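Side-chain contacts in KLLA0B12012p (Kluyveromyces lactis, PDB 6Y3P), which is the C-terminal ATP-grasp domain of Pby1, a direct partner of the mRNA decapping enzyme Dcp2, and probably binds ATP as a tubulin-tyrosine ligase family member: residues 23-28 with 35-40; 301-306 with 331-336. All blocks are in the same frame, centred on the assembly; numbering follows the deposited sequence.

Interaction 1. Residues 23-28 with 35-40; sequences PLNRSF and VPVSRS. With SO4 (sulfate ion), chain E; SO4 (sulfate ion), chain B.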
ATOM      1  N   PRO A  23       1.665 -10.372  20.203  1.00 62.19           N
ATOM      2  CA  PRO A  23       1.324  -8.939  20.331  1.00 61.71           C
ATOM      3  C   PRO A  23      -0.173  -8.650  20.498  1.00 65.46           C
ATOM      4  O   PRO A  23      -0.530  -7.881  21.398  1.00 66.45           O
ATOM      5  CB  PRO A  23       1.854  -8.334  19.023  1.00 62.12           C
ATOM      6  CG  PRO A  23       2.956  -9.226  18.633  1.00 66.47           C
ATOM      7  CD  PRO A  23       2.519 -10.596  19.013  1.00 62.81           C
ATOM      8  N   LEU A  24      -1.041  -9.270  19.655  1.00 59.19           N
ATOM      9  CA  LEU A  24      -2.488  -9.069  19.728  1.00 59.23           C
ATOM     10  C   LEU A  24      -3.086  -9.511  21.067  1.00 64.79           C
ATOM     11  O   LEU A  24      -3.930  -8.797  21.609  1.00 65.19           O
ATOM     12  CB  LEU A  24      -3.219  -9.748  18.559  1.00 59.00           C
ATOM     13  CG  LEU A  24      -3.277  -8.981  17.262  1.00 61.24           C
ATOM     14  CD1 LEU A  24      -3.597  -9.904  16.121  1.00 60.41           C
ATOM     15  CD2 LEU A  24      -4.272  -7.837  17.350  1.00 62.54           C
ATOM     16  N   ASN A  25      -2.611 -10.655  21.622  1.00 61.59           N
ATOM     17  CA  ASN A  25      -3.044 -11.161  22.926  1.00 61.84           C
ATOM     18  C   ASN A  25      -2.649 -10.239  24.068  1.00 64.22           C
ATOM     19  O   ASN A  25      -3.480  -9.981  24.933  1.00 63.50           O
ATOM     20  CB  ASN A  25      -2.549 -12.572  23.173  1.00 64.53           C
ATOM     21  CG  ASN A  25      -3.629 -13.604  22.989  1.00 95.08           C
ATOM     22  OD1 ASN A  25      -4.583 -13.712  23.774  1.00 95.29           O
ATOM     23  ND2 ASN A  25      -3.501 -14.384  21.941  1.00 86.69           N
ATOM     24  N   ARG A  26      -1.400  -9.714  24.059  1.00 61.37           N
ATOM     25  CA  ARG A  26      -0.910  -8.773  25.084  1.00 61.59           C
ATOM     26  C   ARG A  26      -1.741  -7.478  25.047  1.00 65.74           C
ATOM     27  O   ARG A  26      -2.172  -6.979  26.089  1.00 66.10           O
ATOM     28  CB  ARG A  26       0.581  -8.465  24.890  1.00 57.98           C
ATOM     29  CG  ARG A  26       1.470  -9.699  25.100  1.00 61.89           C
ATOM     30  CD  ARG A  26       2.954  -9.344  25.102  1.00 60.63           C
ATOM     31  NE  ARG A  26       3.485  -9.041  23.765  1.00 57.91           N
ATOM     32  CZ  ARG A  26       3.984  -9.947  22.921  1.00 70.60           C
ATOM     33  NH1 ARG A  26       3.996 -11.236  23.245  1.00 54.04           N
ATOM     34  NH2 ARG A  26       4.457  -9.569  21.739  1.00 55.63           N
ATOM     35  N   SER A  27      -2.017  -6.998  23.833  1.00 60.59           N
ATOM     36  CA  SER A  27      -2.802  -5.811  23.573  1.00 59.50           C
ATOM     37  C   SER A  27      -4.279  -6.001  23.983  1.00 64.26           C
ATOM     38  O   SER A  27      -4.848  -5.093  24.588  1.00 63.34           O
ATOM     39  CB  SER A  27      -2.672  -5.425  22.110  1.00 60.98           C
ATOM     40  OG  SER A  27      -3.130  -4.100  21.966  1.00 73.91           O
ATOM     41  N   PHE A  28      -4.890  -7.176  23.679  1.00 61.48           N
ATOM     42  CA  PHE A  28      -6.271  -7.466  24.093  1.00 62.93           C
ATOM     43  C   PHE A  28      -6.363  -7.549  25.626  1.00 68.95           C
ATOM     44  O   PHE A  28      -7.295  -6.987  26.207  1.00 69.67           O
ATOM     45  CB  PHE A  28      -6.839  -8.753  23.434  1.00 64.99           C
ATOM     46  CG  PHE A  28      -7.165  -8.635  21.956  1.00 65.51           C
ATOM     47  CD1 PHE A  28      -7.761  -7.481  21.442  1.00 67.68           C
ATOM     48  CD2 PHE A  28      -6.926  -9.695  21.087  1.00 67.31           C
ATOM     49  CE1 PHE A  28      -8.060  -7.371  20.075  1.00 67.38           C
ATOM     50  CE2 PHE A  28      -7.215  -9.579  19.716  1.00 69.19           C
ATOM     51  CZ  PHE A  28      -7.775  -8.416  19.219  1.00 66.26           C
ATOM     52  N   VAL A  35     -12.928  -8.239  28.510  1.00 65.71           N
ATOM     53  CA  VAL A  35     -13.465  -8.935  27.343  1.00 64.39           C
ATOM     54  C   VAL A  35     -12.733 -10.275  27.111  1.00 68.18           C
ATOM     55  O   VAL A  35     -11.521 -10.269  26.879  1.00 68.80           O
ATOM     56  CB  VAL A  35     -13.520  -8.051  26.083  1.00 66.01           C
ATOM     57  CG1 VAL A  35     -14.201  -8.784  24.944  1.00 65.31           C
ATOM     58  CG2 VAL A  35     -14.218  -6.723  26.373  1.00 65.65           C
ATOM     59  N   PRO A  36     -13.440 -11.429  27.172  1.00 62.23           N
ATOM     60  CA  PRO A  36     -12.742 -12.718  26.965  1.00 61.41           C
ATOM     61  C   PRO A  36     -12.260 -12.965  25.526  1.00 62.63           C
ATOM     62  O   PRO A  36     -12.939 -12.599  24.577  1.00 60.33           O
ATOM     63  CB  PRO A  36     -13.765 -13.756  27.434  1.00 63.93           C
ATOM     64  CG  PRO A  36     -15.093 -13.089  27.242  1.00 68.09           C
ATOM     65  CD  PRO A  36     -14.878 -11.619  27.460  1.00 63.25           C
ATOM     66  N   VAL A  37     -11.064 -13.554  25.377  1.00 60.24           N
ATOM     67  CA  VAL A  37     -10.475 -13.899  24.071  1.00 58.60           C
ATOM     68  C   VAL A  37     -10.750 -15.388  23.751  1.00 65.18           C
ATOM     69  O   VAL A  37     -10.475 -16.270  24.569  1.00 66.70           O
ATOM     70  CB  VAL A  37      -8.973 -13.530  23.974  1.00 59.72           C
ATOM     71  CG1 VAL A  37      -8.383 -13.922  22.621  1.00 58.49           C
ATOM     72  CG2 VAL A  37      -8.757 -12.047  24.235  1.00 58.37           C
ATOM     73  N   SER A  38     -11.343 -15.647  22.585  1.00 61.85           N
ATOM     74  CA  SER A  38     -11.678 -16.981  22.087  1.00 62.88           C
ATOM     75  C   SER A  38     -10.938 -17.195  20.764  1.00 67.27           C
ATOM     76  O   SER A  38     -10.698 -16.230  20.045  1.00 65.94           O
ATOM     77  CB  SER A  38     -13.176 -17.097  21.858  1.00 66.43           C
ATOM     78  OG  SER A  38     -13.505 -18.387  21.373  1.00 77.41           O
ATOM     79  N   ARG A  39     -10.552 -18.439  20.458  1.00 64.59           N
ATOM     80  CA  ARG A  39      -9.831 -18.781  19.227  1.00 63.37           C
ATOM     81  C   ARG A  39     -10.770 -19.440  18.207  1.00 66.76           C
ATOM     82  O   ARG A  39     -10.335 -19.910  17.154  1.00 66.46           O
ATOM     83  CB  ARG A  39      -8.622 -19.671  19.552  1.00 64.05           C
ATOM     84  CG  ARG A  39      -7.483 -18.917  20.255  1.00 78.22           C
ATOM     85  CD  ARG A  39      -6.434 -19.832  20.875  1.00 87.94           C
ATOM     86  NE  ARG A  39      -7.023 -20.752  21.856  1.00 99.53           N
ATOM     87  CZ  ARG A  39      -6.329 -21.522  22.692  1.00108.97           C
ATOM     88  NH1 ARG A  39      -4.999 -21.476  22.701  1.00 86.13           N
ATOM     89  NH2 ARG A  39      -6.959 -22.327  23.539  1.00 91.59           N
ATOM     90  N   SER A  40     -12.065 -19.444  18.523  1.00 63.31           N
ATOM     91  CA  SER A  40     -13.101 -20.047  17.693  1.00 64.32           C
ATOM     92  C   SER A  40     -14.377 -19.196  17.663  1.00 66.66           C
ATOM     93  O   SER A  40     -14.936 -18.821  18.702  1.00 67.55           O
ATOM     94  CB  SER A  40     -13.409 -21.473  18.165  1.00 70.50           C
ATOM     95  OG  SER A  40     -14.461 -22.080  17.428  1.00 83.65           O
TER
HETATM   96  S   SO4 E 804     -10.778 -21.026  22.913  1.00109.06           S
HETATM   97  O1  SO4 E 804      -9.919 -19.853  22.784  1.00110.27           O
HETATM   98  O2  SO4 E 804     -12.138 -20.710  22.465  1.00108.92           O
HETATM   99  O3  SO4 E 804     -10.270 -22.124  22.069  1.00108.29           O
HETATM  100  O4  SO4 E 804     -10.773 -21.398  24.338  1.00108.98           O
HETATM  101  S   SO4 B 801       5.778 -12.954  20.765  1.00 90.13           S
HETATM  102  O1  SO4 B 801       5.627 -11.942  19.709  1.00 90.98           O
HETATM  103  O2  SO4 B 801       6.239 -12.315  21.993  1.00 91.02           O
HETATM  104  O3  SO4 B 801       6.742 -13.969  20.356  1.00 89.53           O
HETATM  105  O4  SO4 B 801       4.509 -13.616  21.024  1.00 91.92           O
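Val37 reaches the helix with both of its methyl groups. Val37 CG2, which lies beside the backbone N, comes to Phe28 CB at 3.9 Å and sits obliquely to the phenyl ring, so the valine meets the root of that side chain more than its aromatic surface. Val37 CG1, anti to the backbone N (chi1 179°), lies 4.0 Å from Asn25 OD1, the two side chains slanting across one another. Both segments belong to the beta-alpha-beta unit made by strand 8-12, helix 21-31 and strand 37-38, the last being an outer strand of a parallel sheet. Phe28 also touches Ile10 and Phe50 of that sheet and Val371 of helix 357-375. Two sulfates, probably from the crystallisation liquor, bind separately. One has its sulfur in the plane of the Arg26 guanidinium, at the edge; Arg26 NH1 donates to its O2 at 2.8 Å through a bent bond (N-H...O 133°), with weak bonds from NH1 to O4 and from NH2 to O1 and O2, and Asp364 forms a salt bridge with NH2. The other is gripped through O1 by Arg39 N (2.8 Å) and Arg39 NE (3.2 Å).

Interaction 2. Residues 301-306 with 331-336; sequences HEAVSE and FDFLVD
Val304 pushes its CG2 methyl toward the two phenylalanines of strand 331-335, meeting Phe331 along one side of the ring and Phe333 at its far end. This is helix-on-sheet packing within the region of the tubulin-tyrosine ligase family, an ATP-grasp relative: helix 290-313 lies against the antiparallel sheet that contains strand 326-335. The short axes pass 11.3 Å apart at an angle of 132°, and large rings bridge that distance to small helix side chains. Phe331 and Phe333, two residues apart, project from the same face of the strand, and the methyl sits over the mouth of the gap between their rings, nearer Phe331. Val304 CG2 is 3.9 Å from Phe331 CD2, approaching that ring obliquely, and 4.3 Å from Phe333 CZ, where it lies near the ring plane at the edge. The placement follows from the valine torsion: CG1 is anti to the backbone N (chi1 165°), which puts CG2 beside that nitrogen. One residue earlier, Ala303 is the low spot on the helix surface, and the edge of Phe333 comes up against it. Val221 of strand 215-224 touches both Val304 and Phe331, while Val341 and Leu343 of strand 341-347 pack on Phe333, so the rings are also flanked from within the sheet. At that low spot, Ala303 CB meets Phe333 CE1 at 4.1 Å.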
ATOM      1  N   HIS A 301       1.275  11.516   5.186  1.00 38.80           N
ATOM      2  CA  HIS A 301      -0.009  11.810   5.825  1.00 39.13           C
ATOM      3  C   HIS A 301      -0.917  12.511   4.876  1.00 45.92           C
ATOM      4  O   HIS A 301      -2.097  12.236   4.874  1.00 49.14           O
ATOM      5  CB  HIS A 301       0.205  12.715   7.026  1.00 40.58           C
ATOM      6  CG  HIS A 301       0.916  12.057   8.146  1.00 45.03           C
ATOM      7  ND1 HIS A 301       1.003  12.651   9.375  1.00 48.48           N
ATOM      8  CD2 HIS A 301       1.538  10.863   8.193  1.00 47.29           C
ATOM      9  CE1 HIS A 301       1.664  11.800  10.136  1.00 48.13           C
ATOM     10  NE2 HIS A 301       1.989  10.708   9.466  1.00 48.07           N
ATOM     11  N   GLU A 302      -0.380  13.420   4.067  1.00 42.49           N
ATOM     12  CA  GLU A 302      -1.171  14.127   3.087  1.00 42.26           C
ATOM     13  C   GLU A 302      -1.703  13.210   1.998  1.00 44.46           C
ATOM     14  O   GLU A 302      -2.884  13.292   1.659  1.00 44.10           O
ATOM     15  CB  GLU A 302      -0.370  15.307   2.522  1.00 43.76           C
ATOM     16  CG  GLU A 302      -1.228  16.415   1.949  1.00 57.34           C
ATOM     17  CD  GLU A 302      -2.437  16.875   2.751  1.00 81.31           C
ATOM     18  OE1 GLU A 302      -2.391  16.879   4.005  1.00 75.85           O
ATOM     19  OE2 GLU A 302      -3.434  17.260   2.101  1.00 74.72           O
ATOM     20  N   ALA A 303      -0.844  12.307   1.490  1.00 42.15           N
ATOM     21  CA  ALA A 303      -1.162  11.362   0.418  1.00 42.53           C
ATOM     22  C   ALA A 303      -2.210  10.319   0.827  1.00 48.42           C
ATOM     23  O   ALA A 303      -3.123  10.023   0.039  1.00 47.48           O
ATOM     24  CB  ALA A 303       0.103  10.703  -0.101  1.00 42.69           C
ATOM     25  N   VAL A 304      -2.095   9.800   2.076  1.00 44.84           N
ATOM     26  CA  VAL A 304      -3.022   8.843   2.681  1.00 44.48           C
ATOM     27  C   VAL A 304      -4.438   9.493   2.824  1.00 50.68           C
ATOM     28  O   VAL A 304      -5.431   8.901   2.418  1.00 50.65           O
ATOM     29  CB  VAL A 304      -2.469   8.301   4.042  1.00 47.10           C
ATOM     30  CG1 VAL A 304      -3.559   7.604   4.830  1.00 47.39           C
ATOM     31  CG2 VAL A 304      -1.280   7.347   3.835  1.00 45.52           C
ATOM     32  N   SER A 305      -4.498  10.708   3.396  1.00 49.06           N
ATOM     33  CA  SER A 305      -5.711  11.516   3.633  1.00 48.65           C
ATOM     34  C   SER A 305      -6.454  11.787   2.313  1.00 50.48           C
ATOM     35  O   SER A 305      -7.657  11.577   2.224  1.00 48.48           O
ATOM     36  CB  SER A 305      -5.328  12.836   4.307  1.00 49.79           C
ATOM     37  OG  SER A 305      -6.449  13.694   4.417  1.00 67.11           O
ATOM     38  N   GLU A 306      -5.707  12.232   1.291  1.00 47.89           N
ATOM     39  CA  GLU A 306      -6.182  12.534  -0.060  1.00 47.15           C
ATOM     40  C   GLU A 306      -6.703  11.281  -0.734  1.00 50.12           C
ATOM     41  O   GLU A 306      -7.770  11.327  -1.352  1.00 52.05           O
ATOM     42  CB  GLU A 306      -5.046  13.165  -0.884  1.00 48.16           C
ATOM     43  CG  GLU A 306      -4.726  14.601  -0.508  1.00 57.04           C
ATOM     44  CD  GLU A 306      -5.901  15.536  -0.702  1.00 69.74           C
ATOM     45  OE1 GLU A 306      -6.322  15.697  -1.870  1.00 60.93           O
ATOM     46  OE2 GLU A 306      -6.470  16.008   0.311  1.00 60.67           O
ATOM     47  N   PHE A 331       0.988   0.409   3.043  1.00 45.74           N
ATOM     48  CA  PHE A 331       1.186   1.383   1.976  1.00 45.25           C
ATOM     49  C   PHE A 331       2.642   1.404   1.563  1.00 49.80           C
ATOM     50  O   PHE A 331       3.518   1.611   2.397  1.00 50.39           O
ATOM     51  CB  PHE A 331       0.718   2.782   2.381  1.00 45.77           C
ATOM     52  CG  PHE A 331      -0.747   3.075   2.188  1.00 45.80           C
ATOM     53  CD1 PHE A 331      -1.717   2.303   2.820  1.00 46.74           C
ATOM     54  CD2 PHE A 331      -1.156   4.213   1.509  1.00 46.43           C
ATOM     55  CE1 PHE A 331      -3.061   2.629   2.711  1.00 47.64           C
ATOM     56  CE2 PHE A 331      -2.506   4.535   1.397  1.00 48.38           C
ATOM     57  CZ  PHE A 331      -3.451   3.742   2.000  1.00 46.32           C
ATOM     58  N   ASP A 332       2.894   1.164   0.283  1.00 47.02           N
ATOM     59  CA  ASP A 332       4.243   1.166  -0.257  1.00 48.12           C
ATOM     60  C   ASP A 332       4.519   2.400  -1.085  1.00 48.25           C
ATOM     61  O   ASP A 332       3.859   2.675  -2.108  1.00 48.68           O
ATOM     62  CB  ASP A 332       4.571  -0.136  -1.003  1.00 52.07           C
ATOM     63  CG  ASP A 332       4.625  -1.313  -0.037  1.00 74.53           C
ATOM     64  OD1 ASP A 332       5.697  -1.529   0.587  1.00 76.58           O
ATOM     65  OD2 ASP A 332       3.577  -1.959   0.164  1.00 85.03           O
ATOM     66  N   PHE A 333       5.485   3.167  -0.582  1.00 40.67           N
ATOM     67  CA  PHE A 333       5.986   4.403  -1.156  1.00 39.95           C
ATOM     68  C   PHE A 333       7.446   4.277  -1.606  1.00 45.68           C
ATOM     69  O   PHE A 333       8.263   3.682  -0.917  1.00 43.61           O
ATOM     70  CB  PHE A 333       5.937   5.527  -0.105  1.00 40.78           C
ATOM     71  CG  PHE A 333       4.571   5.988   0.310  1.00 40.42           C
ATOM     72  CD1 PHE A 333       3.917   6.988  -0.392  1.00 42.35           C
ATOM     73  CD2 PHE A 333       3.969   5.483   1.455  1.00 41.07           C
ATOM     74  CE1 PHE A 333       2.650   7.435   0.020  1.00 42.50           C
ATOM     75  CE2 PHE A 333       2.693   5.910   1.841  1.00 41.95           C
ATOM     76  CZ  PHE A 333       2.045   6.876   1.117  1.00 39.54           C
ATOM     77  N   LEU A 334       7.775   4.919  -2.717  1.00 45.89           N
ATOM     78  CA  LEU A 334       9.131   5.069  -3.245  1.00 46.86           C
ATOM     79  C   LEU A 334       9.582   6.500  -2.861  1.00 49.47           C
ATOM     80  O   LEU A 334       8.756   7.404  -2.722  1.00 48.23           O
ATOM     81  CB  LEU A 334       9.109   4.921  -4.769  1.00 48.34           C
ATOM     82  CG  LEU A 334       9.367   3.515  -5.356  1.00 55.24           C
ATOM     83  CD1 LEU A 334       8.372   2.493  -4.874  1.00 57.52           C
ATOM     84  CD2 LEU A 334       9.321   3.541  -6.874  1.00 55.57           C
ATOM     85  N   VAL A 335      10.869   6.669  -2.600  1.00 45.76           N
ATOM     86  CA  VAL A 335      11.468   7.942  -2.247  1.00 45.26           C
ATOM     87  C   VAL A 335      12.495   8.265  -3.314  1.00 47.12           C
ATOM     88  O   VAL A 335      13.347   7.415  -3.620  1.00 46.42           O
ATOM     89  CB  VAL A 335      12.128   7.959  -0.836  1.00 49.73           C
ATOM     90  CG1 VAL A 335      12.423   9.396  -0.396  1.00 48.33           C
ATOM     91  CG2 VAL A 335      11.262   7.240   0.204  1.00 49.90           C
ATOM     92  N   ASP A 336      12.439   9.499  -3.847  1.00 42.64           N
ATOM     93  CA  ASP A 336      13.401   9.978  -4.840  1.00 42.53           C
ATOM     94  C   ASP A 336      14.546  10.739  -4.175  1.00 46.02           C
ATOM     95  O   ASP A 336      14.479  11.032  -2.979  1.00 45.50           O
ATOM     96  CB  ASP A 336      12.738  10.770  -6.011  1.00 44.04           C
ATOM     97  CG  ASP A 336      12.191  12.173  -5.774  1.00 55.06           C
ATOM     98  OD1 ASP A 336      12.641  12.843  -4.805  1.00 53.84           O
ATOM     99  OD2 ASP A 336      11.381  12.648  -6.623  1.00 62.82           O
TER

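Overall arrangement
Interaction 1 and interaction 2 share no helix or strand; their centres are 32 Å apart and their nearest atoms about 17 Å. Both set a helix against a strand, but on different sheets: interaction 1 at the margin of the parallel sheet near the start of the chain, interaction 2 on the large antiparallel sheet, close to the chain's centre. Every touching residue of 301-306 with 331-336 is buried, and the contact is wholly apolar. The partly buried pair 23-28 with 35-40 mixes an apolar touch with an amide, and an arginine on each segment, away from the touch itself, holds a sulfate. Interaction 2 covers slightly more surface, 148 against 120 Å².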